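Local atomic coordinates of 5-formyltetrahydrofolate cyclo-ligase family protein (Bacillus anthracis, PDB entry 2JCB), a protein that probably catalyses the ATP-dependent cyclisation of 5-formyltetrahydrofolate to 5,10-methenyltetrahydrofolate, a step of folate metabolism. Residues 58-61 and 65-68; 46-51 and 184-189; 19-24 and 133-138. All blocks are in the same frame, centred on the assembly; numbering follows the deposited sequence.

Contact 1: residues 58-61 and 65-68; sequences TLSM and VNTY
Thr67 and Ser60 both fold their hydroxyl back over the main chain, flanked by their own N and C atoms (chi1 62° and 50°), which brings each oxygen to the backbone of the other segment. Thr67 OG1 donates to Thr58 O at 2.7 Å, standing somewhat out of the carbonyl plane, and the same OG1 accepts from Ser60 N at 3.0 Å over a bent path. In return Thr67 N gives its hydrogen to Ser60 OG at 3.0 Å, nearly straight at 172°. Next to this pair Asn66 OD1 accepts from Tyr68 N at 3.2 Å, a capping bond at the entry to helix 68-76, with the donor above the amide plane. The Tyr68 ring turns its edge to Ser60 O, 3.6 Å from CE1. Leu59 runs roughly perpendicular to the tyrosine, its CD2 3.8 Å from Tyr68 CZ. A water links the two segments, donating to Ser60 O and hydrogen-bonded to Tyr68 OH. Two side-chain hydroxyls thus bridge the backbones of the loop that leads from strand 54-56 into helix 68-76: the donated and accepted bonds together fix the rotation of the buried Thr67 hydroxyl and satisfy Thr58 O, Ser60 N and Thr67 N.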
loop_
_atom_site.group_PDB
_atom_site.type_symbol
_atom_site.label_atom_id
_atom_site.label_comp_id
_atom_site.label_asym_id
_atom_site.label_seq_id
_atom_site.Cartn_x
_atom_site.Cartn_y
_atom_site.Cartn_z
ATOM N N THR A 58 -1.398 5.014 1.672
ATOM C CA THR A 58 -0.722 5.809 0.584
ATOM C C THR A 58 -1.809 6.480 -0.272
ATOM O O THR A 58 -3.002 6.119 -0.212
ATOM C CB THR A 58 0.219 4.980 -0.293
ATOM O OG1 THR A 58 -0.530 3.972 -0.990
ATOM C CG2 THR A 58 1.336 4.415 0.579
ATOM N N LEU A 59 -1.412 7.510 -1.032
ATOM C CA LEU A 59 -2.307 8.182 -1.954
ATOM C C LEU A 59 -2.090 7.494 -3.308
ATOM O O LEU A 59 -0.992 7.504 -3.854
ATOM C CB LEU A 59 -1.946 9.681 -2.049
ATOM C CG LEU A 59 -2.124 10.329 -0.653
ATOM C CD1 LEU A 59 -1.225 11.515 -0.405
ATOM C CD2 LEU A 59 -3.567 10.608 -0.373
ATOM N N SER A 60 -3.115 6.841 -3.808
ATOM C CA SER A 60 -2.961 6.034 -5.008
ATOM C C SER A 60 -2.728 6.904 -6.275
ATOM O O SER A 60 -3.193 8.045 -6.370
ATOM C CB SER A 60 -4.205 5.184 -5.193
ATOM O OG SER A 60 -5.347 5.983 -5.091
ATOM N N MET A 61 -2.061 6.307 -7.253
ATOM C CA MET A 61 -1.753 6.971 -8.534
ATOM C C MET A 61 -2.177 6.113 -9.707
ATOM O O MET A 61 -2.399 4.902 -9.551
ATOM C CB MET A 61 -0.253 7.209 -8.646
ATOM C CG MET A 61 0.236 8.344 -7.765
ATOM S SD MET A 61 2.021 8.606 -7.831
ATOM C CE MET A 61 2.455 8.077 -9.493
ATOM N N VAL A 65 -5.380 0.484 -7.118
ATOM C CA VAL A 65 -6.616 0.561 -6.294
ATOM C C VAL A 65 -6.797 1.926 -5.571
ATOM O O VAL A 65 -5.905 2.404 -4.840
ATOM C CB VAL A 65 -6.711 -0.588 -5.229
ATOM C CG1 VAL A 65 -7.984 -0.398 -4.330
ATOM C CG2 VAL A 65 -6.551 -1.986 -5.937
ATOM N N ASN A 66 -7.947 2.523 -5.828
ATOM C CA ASN A 66 -8.205 3.887 -5.424
ATOM C C ASN A 66 -8.313 4.042 -3.884
ATOM O O ASN A 66 -9.201 3.467 -3.271
ATOM C CB ASN A 66 -9.461 4.382 -6.112
ATOM C CG ASN A 66 -9.641 5.889 -5.931
ATOM O OD1 ASN A 66 -8.752 6.571 -5.374
ATOM N ND2 ASN A 66 -10.757 6.420 -6.416
ATOM N N THR A 67 -7.355 4.743 -3.263
ATOM C CA THR A 67 -7.347 4.939 -1.836
ATOM C C THR A 67 -8.008 6.221 -1.373
ATOM O O THR A 67 -8.176 6.436 -0.137
ATOM C CB THR A 67 -5.915 4.898 -1.259
ATOM O OG1 THR A 67 -5.145 5.970 -1.833
ATOM C CG2 THR A 67 -5.217 3.489 -1.536
ATOM N N TYR A 68 -8.308 7.128 -2.288
ATOM C CA TYR A 68 -8.949 8.371 -1.879
ATOM C C TYR A 68 -10.261 8.164 -1.127
ATOM O O TYR A 68 -10.453 8.766 -0.054
ATOM C CB TYR A 68 -9.063 9.384 -3.056
ATOM C CG TYR A 68 -7.714 10.040 -3.313
ATOM C CD1 TYR A 68 -6.732 9.391 -4.093
ATOM C CD2 TYR A 68 -7.406 11.289 -2.726
ATOM C CE1 TYR A 68 -5.445 10.009 -4.318
ATOM C CE2 TYR A 68 -6.148 11.914 -2.929
ATOM C CZ TYR A 68 -5.190 11.269 -3.735
ATOM O OH TYR A 68 -3.976 11.909 -3.938
HETATM O O HOH W 1 -2.132 10.584 -5.641
#

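Contact 2: residues 46-51 and 184-189; sequences QKEWAE and VEKIIT
Lys186 reaches across from strand 186-189 to the start of helix 47-51, where its ammonium group is gripped by Glu48 and Gln46. The charged part is a salt bridge in which Lys186 NZ lies 2.9 Å from Glu48 OE2, on the syn side of the carboxylate and slightly out of its plane; a weak second bond runs from NZ to Glu48 OE1. The two side chains meet head-on, and the lysine CE also lies 3.2 Å from Glu48 OE2. Lys186 starts out extended, with CG anti to the backbone N (chi1 179°), and bends only at chi3 (-79°), which swings NZ in between its partners. The bond to an uncharged acceptor runs from Lys186 NZ to Gln46 OE1 at 2.8 Å, the donor slightly tilted from the amide plane. Two residues thus hold one ammonium group, and the nearby carboxylate probably stabilises its positive charge. Apolar contact is slight: Gln46 CG meets Ile188 CD1 at 3.8 Å, the side chains lying alongside and pointing opposite ways. Gln46 is the N-cap residue just ahead of the helix; within it, Lys47 NZ forms a salt bridge with Glu51 OE2 at 2.9 Å. Gln46 NE2 bonds Ser42 O, so the amide joins the end of helix 29-44 to the strand lysine. Strand 186-189 runs parallel to strand 161-165, the backbones of Lys186 and Ile188 both hydrogen-bonded to that of Ser164, and antiparallel to strand 192-195. Ile188 packs on Ser42 and Leu43 of helix 29-44; helix 47-51 touches helices 29-44 and 68-76 through Trp49 and the sheet through Glu48, which lies on Leu163.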
loop_
_atom_site.group_PDB
_atom_site.type_symbol
_atom_site.label_atom_id
_atom_site.label_comp_id
_atom_site.label_asym_id
_atom_site.label_seq_id
_atom_site.Cartn_x
_atom_site.Cartn_y
_atom_site.Cartn_z
ATOM N N GLN A 46 -13.759 -5.610 7.317
ATOM C CA GLN A 46 -12.682 -6.315 8.022
ATOM C C GLN A 46 -12.627 -5.839 9.476
ATOM O O GLN A 46 -12.791 -4.609 9.789
ATOM C CB GLN A 46 -11.287 -6.178 7.322
ATOM C CG GLN A 46 -11.257 -6.679 5.829
ATOM C CD GLN A 46 -11.789 -8.065 5.682
ATOM O OE1 GLN A 46 -11.312 -8.999 6.319
ATOM N NE2 GLN A 46 -12.826 -8.225 4.853
ATOM N N LYS A 47 -12.460 -6.813 10.373
ATOM C CA LYS A 47 -12.327 -6.496 11.807
ATOM C C LYS A 47 -11.232 -5.439 12.065
ATOM O O LYS A 47 -11.438 -4.534 12.867
ATOM C CB LYS A 47 -12.051 -7.780 12.575
ATOM C CG LYS A 47 -11.739 -7.607 14.057
ATOM C CD LYS A 47 -11.496 -9.023 14.634
ATOM C CE LYS A 47 -10.832 -8.969 16.005
ATOM N NZ LYS A 47 -11.884 -8.748 16.989
ATOM N N GLU A 48 -10.088 -5.564 11.409
ATOM C CA GLU A 48 -8.980 -4.662 11.656
ATOM C C GLU A 48 -9.238 -3.243 11.161
ATOM O O GLU A 48 -8.685 -2.314 11.731
ATOM C CB GLU A 48 -7.657 -5.190 11.127
ATOM C CG GLU A 48 -7.642 -5.416 9.661
ATOM C CD GLU A 48 -7.976 -6.849 9.282
ATOM O OE1 GLU A 48 -8.944 -7.435 9.819
ATOM O OE2 GLU A 48 -7.259 -7.382 8.420
ATOM N N TRP A 49 -10.114 -3.075 10.165
ATOM C CA TRP A 49 -10.602 -1.726 9.792
ATOM C C TRP A 49 -11.476 -1.141 10.876
ATOM O O TRP A 49 -11.233 -0.044 11.385
ATOM C CB TRP A 49 -11.389 -1.779 8.459
ATOM C CG TRP A 49 -12.073 -0.460 8.131
ATOM C CD1 TRP A 49 -13.319 -0.076 8.490
ATOM C CD2 TRP A 49 -11.473 0.668 7.466
ATOM N NE1 TRP A 49 -13.571 1.211 8.042
ATOM C CE2 TRP A 49 -12.449 1.682 7.401
ATOM C CE3 TRP A 49 -10.214 0.885 6.887
ATOM C CZ2 TRP A 49 -12.202 2.941 6.790
ATOM C CZ3 TRP A 49 -9.955 2.131 6.276
ATOM C CH2 TRP A 49 -10.946 3.141 6.257
ATOM N N ALA A 50 -12.503 -1.912 11.250
ATOM C CA ALA A 50 -13.457 -1.457 12.208
ATOM C C ALA A 50 -12.761 -1.033 13.499
ATOM O O ALA A 50 -13.112 -0.019 14.086
ATOM C CB ALA A 50 -14.480 -2.558 12.472
ATOM N N GLU A 51 -11.761 -1.808 13.917
ATOM C CA GLU A 51 -11.102 -1.585 15.202
ATOM C C GLU A 51 -9.977 -0.522 15.227
ATOM O O GLU A 51 -9.643 -0.003 16.339
ATOM C CB GLU A 51 -10.575 -2.902 15.768
ATOM C CG GLU A 51 -11.700 -3.816 16.220
ATOM C CD GLU A 51 -11.192 -5.129 16.785
ATOM O OE1 GLU A 51 -9.977 -5.402 16.673
ATOM O OE2 GLU A 51 -12.016 -5.886 17.344
ATOM N N VAL A 184 3.155 -9.208 3.992
ATOM C CA VAL A 184 1.958 -8.557 4.584
ATOM C C VAL A 184 1.044 -9.653 5.164
ATOM O O VAL A 184 1.111 -10.791 4.720
ATOM C CB VAL A 184 1.172 -7.681 3.577
ATOM C CG1 VAL A 184 2.016 -6.480 3.156
ATOM C CG2 VAL A 184 0.761 -8.472 2.318
ATOM N N GLU A 185 0.221 -9.293 6.140
ATOM C CA GLU A 185 -0.605 -10.262 6.854
ATOM C C GLU A 185 -1.887 -10.654 6.118
ATOM O O GLU A 185 -2.464 -11.696 6.403
ATOM C CB GLU A 185 -1.001 -9.726 8.229
ATOM C CG GLU A 185 0.173 -9.708 9.147
ATOM C CD GLU A 185 -0.135 -8.972 10.453
ATOM O OE1 GLU A 185 -1.066 -8.129 10.529
ATOM O OE2 GLU A 185 0.589 -9.227 11.413
ATOM N N LYS A 186 -2.371 -9.784 5.268
ATOM C CA LYS A 186 -3.647 -10.031 4.574
ATOM C C LYS A 186 -3.664 -9.294 3.262
ATOM O O LYS A 186 -3.142 -8.167 3.160
ATOM C CB LYS A 186 -4.792 -9.473 5.424
ATOM C CG LYS A 186 -6.203 -9.683 4.731
ATOM C CD LYS A 186 -7.329 -9.115 5.564
ATOM C CE LYS A 186 -7.688 -10.069 6.714
ATOM N NZ LYS A 186 -8.855 -9.571 7.510
ATOM N N ILE A 187 -4.259 -9.916 2.247
ATOM C CA ILE A 187 -4.405 -9.267 0.929
ATOM C C ILE A 187 -5.935 -9.337 0.639
ATOM O O ILE A 187 -6.542 -10.415 0.780
ATOM C CB ILE A 187 -3.548 -9.911 -0.210
ATOM C CG1 ILE A 187 -2.034 -9.863 0.148
ATOM C CG2 ILE A 187 -3.785 -9.180 -1.553
ATOM C CD1 ILE A 187 -1.297 -11.027 -0.280
ATOM N N ILE A 188 -6.544 -8.209 0.291
ATOM C CA ILE A 188 -7.946 -8.147 -0.127
ATOM C C ILE A 188 -7.977 -7.891 -1.639
ATOM O O ILE A 188 -7.421 -6.868 -2.092
ATOM C CB ILE A 188 -8.661 -7.024 0.593
ATOM C CG1 ILE A 188 -8.524 -7.180 2.126
ATOM C CG2 ILE A 188 -10.121 -7.003 0.191
ATOM C CD1 ILE A 188 -9.027 -6.027 2.824
ATOM N N THR A 189 -8.636 -8.769 -2.393
ATOM C CA THR A 189 -8.862 -8.594 -3.829
ATOM C C THR A 189 -10.357 -8.518 -4.038
ATOM O O THR A 189 -11.149 -8.572 -3.054
ATOM C CB THR A 189 -8.289 -9.761 -4.681
ATOM O OG1 THR A 189 -9.107 -10.926 -4.498
ATOM C CG2 THR A 189 -6.805 -10.075 -4.326
#

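Contact 3: residues 19-24 and 133-138; sequences QIIEHM and PGVAYT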
loop_
_atom_site.group_PDB
_atom_site.type_symbol
_atom_site.label_atom_id
_atom_site.label_comp_id
_atom_site.label_asym_id
_atom_site.label_seq_id
_atom_site.Cartn_x
_atom_site.Cartn_y
_atom_site.Cartn_z
ATOM N N GLN A 19 5.571 -6.235 -16.020
ATOM C CA GLN A 19 4.381 -6.934 -16.540
ATOM C C GLN A 19 3.075 -6.563 -15.842
ATOM O O GLN A 19 2.054 -6.338 -16.498
ATOM C CB GLN A 19 4.640 -8.461 -16.590
ATOM C CG GLN A 19 3.399 -9.379 -16.561
ATOM C CD GLN A 19 3.763 -10.841 -16.281
ATOM O OE1 GLN A 19 3.433 -11.407 -15.231
ATOM N NE2 GLN A 19 4.455 -11.442 -17.218
ATOM N N ILE A 20 3.087 -6.494 -14.502
ATOM C CA ILE A 20 1.899 -6.173 -13.739
ATOM C C ILE A 20 1.514 -4.695 -13.877
ATOM O O ILE A 20 0.346 -4.390 -14.010
ATOM C CB ILE A 20 2.037 -6.575 -12.241
ATOM C CG1 ILE A 20 2.154 -8.080 -12.048
ATOM C CG2 ILE A 20 0.825 -6.188 -11.510
ATOM C CD1 ILE A 20 0.919 -8.799 -12.512
ATOM N N ILE A 21 2.498 -3.806 -13.875
ATOM C CA ILE A 21 2.283 -2.366 -14.118
ATOM C C ILE A 21 1.650 -2.090 -15.482
ATOM O O ILE A 21 0.738 -1.296 -15.605
ATOM C CB ILE A 21 3.594 -1.534 -13.846
ATOM C CG1 ILE A 21 3.855 -1.528 -12.331
ATOM C CG2 ILE A 21 3.461 -0.049 -14.406
ATOM C CD1 ILE A 21 5.162 -0.864 -11.854
ATOM N N GLU A 22 2.120 -2.799 -16.492
ATOM C CA GLU A 22 1.600 -2.738 -17.870
ATOM C C GLU A 22 0.147 -3.187 -17.878
ATOM O O GLU A 22 -0.702 -2.551 -18.500
ATOM C CB GLU A 22 2.419 -3.632 -18.786
ATOM C CG GLU A 22 1.982 -3.642 -20.226
ATOM C CD GLU A 22 3.032 -4.273 -21.131
ATOM O OE1 GLU A 22 3.855 -5.069 -20.612
ATOM O OE2 GLU A 22 3.039 -3.980 -22.350
ATOM N N HIS A 23 -0.135 -4.268 -17.159
ATOM C CA HIS A 23 -1.482 -4.779 -17.053
ATOM C C HIS A 23 -2.361 -3.727 -16.348
ATOM O O HIS A 23 -3.455 -3.439 -16.804
ATOM C CB HIS A 23 -1.483 -6.122 -16.316
ATOM C CG HIS A 23 -2.787 -6.856 -16.384
ATOM N ND1 HIS A 23 -4.009 -6.233 -16.226
ATOM C CD2 HIS A 23 -3.060 -8.169 -16.582
ATOM C CE1 HIS A 23 -4.976 -7.124 -16.349
ATOM N NE2 HIS A 23 -4.429 -8.309 -16.554
ATOM N N MET A 24 -1.869 -3.148 -15.261
ATOM C CA MET A 24 -2.630 -2.170 -14.493
ATOM C C MET A 24 -2.963 -0.947 -15.343
ATOM O O MET A 24 -4.087 -0.459 -15.336
ATOM C CB MET A 24 -1.864 -1.732 -13.244
ATOM C CG MET A 24 -2.736 -1.035 -12.243
ATOM S SD MET A 24 -1.773 -0.809 -10.771
ATOM C CE MET A 24 -1.715 -2.410 -10.052
ATOM N N PRO A 133 0.949 -0.440 0.084
ATOM C CA PRO A 133 0.850 -0.505 -1.401
ATOM C C PRO A 133 1.788 -1.504 -2.046
ATOM O O PRO A 133 2.665 -2.037 -1.399
ATOM C CB PRO A 133 1.274 0.918 -1.824
ATOM C CG PRO A 133 2.367 1.223 -0.797
ATOM C CD PRO A 133 1.738 0.720 0.528
ATOM N N GLY A 134 1.647 -1.753 -3.335
ATOM C CA GLY A 134 2.488 -2.781 -3.893
ATOM C C GLY A 134 2.058 -3.097 -5.269
ATOM O O GLY A 134 0.981 -2.627 -5.673
ATOM N N VAL A 135 2.928 -3.842 -5.942
ATOM C CA VAL A 135 2.739 -4.249 -7.342
ATOM C C VAL A 135 2.220 -5.689 -7.423
ATOM O O VAL A 135 1.221 -5.956 -8.085
ATOM C CB VAL A 135 3.995 -3.998 -8.248
ATOM C CG1 VAL A 135 3.715 -4.446 -9.636
ATOM C CG2 VAL A 135 4.324 -2.519 -8.241
ATOM N N ALA A 136 2.960 -6.643 -6.871
ATOM C CA ALA A 136 2.537 -8.048 -7.038
ATOM C C ALA A 136 2.630 -8.778 -5.720
ATOM O O ALA A 136 3.422 -8.398 -4.839
ATOM C CB ALA A 136 3.397 -8.731 -8.035
ATOM N N TYR A 137 1.802 -9.818 -5.556
ATOM C CA TYR A 137 1.778 -10.540 -4.283
ATOM C C TYR A 137 1.610 -12.026 -4.515
ATOM O O TYR A 137 1.112 -12.437 -5.570
ATOM C CB TYR A 137 0.597 -10.066 -3.433
ATOM C CG TYR A 137 0.484 -8.552 -3.171
ATOM C CD1 TYR A 137 1.025 -7.992 -2.024
ATOM C CD2 TYR A 137 -0.150 -7.722 -4.096
ATOM C CE1 TYR A 137 0.932 -6.583 -1.829
ATOM C CE2 TYR A 137 -0.264 -6.352 -3.921
ATOM C CZ TYR A 137 0.266 -5.799 -2.772
ATOM O OH TYR A 137 0.159 -4.422 -2.620
ATOM N N THR A 138 1.975 -12.814 -3.516
ATOM C CA THR A 138 1.610 -14.249 -3.524
ATOM C C THR A 138 0.596 -14.534 -2.412
ATOM O O THR A 138 0.362 -13.680 -1.543
ATOM C CB THR A 138 2.814 -15.162 -3.349
ATOM O OG1 THR A 138 3.288 -15.054 -2.000
ATOM C CG2 THR A 138 3.876 -14.770 -4.340
#
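Val135, which packs against Ile20 and Ile21 of helix 6-26, sits in a classic beta bulge: it and its neighbour Ala136 both face Ile144 on the partner strand. Just before it, Gly134 has the unusual backbone angles phi 170° and psi 168°, at which a beta carbon would be jammed against the carbonyl O of Pro133 and run into Tyr137 OH. The contact itself is apolar, with no hydrogen bond from helix to loop. The first torsion of Val135 (chi1 180°) turns CG1 to the helix, where it meets both isoleucines. It lies 3.8 Å from Ile20 CB, valine and isoleucine passing antiparallel to one another, and 4.0 Å from Ile21 CG1, which comes in nearly perpendicular. The other branch, Val135 CG2, meets Ile21 CD1 at 4.1 Å. Ile20 also covers the backbone, its CG2 3.5 Å from Val135 O, and its CG1 reaches Ala136 CB at 4.3 Å. The buried carbonyl Val135 O is satisfied by Gln170 NE2. Val135 further touches Tyr146, a residue of the nucleotide pocket, and its side chain lies about 7 Å from the bound ADP, so this packing lies close behind the pocket and may help to shape it; helix 6-26 contributes Arg10, Lys13 and Arg17 there. The loop follows strand 129-131 of the main sheet and enters the small antiparallel pair 136-137 and 143-144; helix 6-26 lies against its entry, at Val135 and Ala136.

In the fold
Along the chain the order is 19-24, 46-51, 58-61, 65-68, 133-138 and 184-189: contact 1 is nested inside both other loops, while contacts 2 and 3 cross. Centres lie about 14 Å apart for contacts 1 and 3, about 16 Å for 1 and 2, and about 19 Å for 2 and 3. Contact 3 touches both others, through Thr58 CG2 and Pro133 CG at 3.6 Å and through Ile187 CD1 and Tyr137 CB at 3.8 Å. Contact 2 joins helix 47-51 to strand 186-189 of the mixed sheet, contact 3 joins helix 6-26 to the loop after strand 129-131, nearest the ADP, and contact 1 closes the loop after the adjacent parallel strand 54-56. The topology is consistent with a Rossmann-like fold.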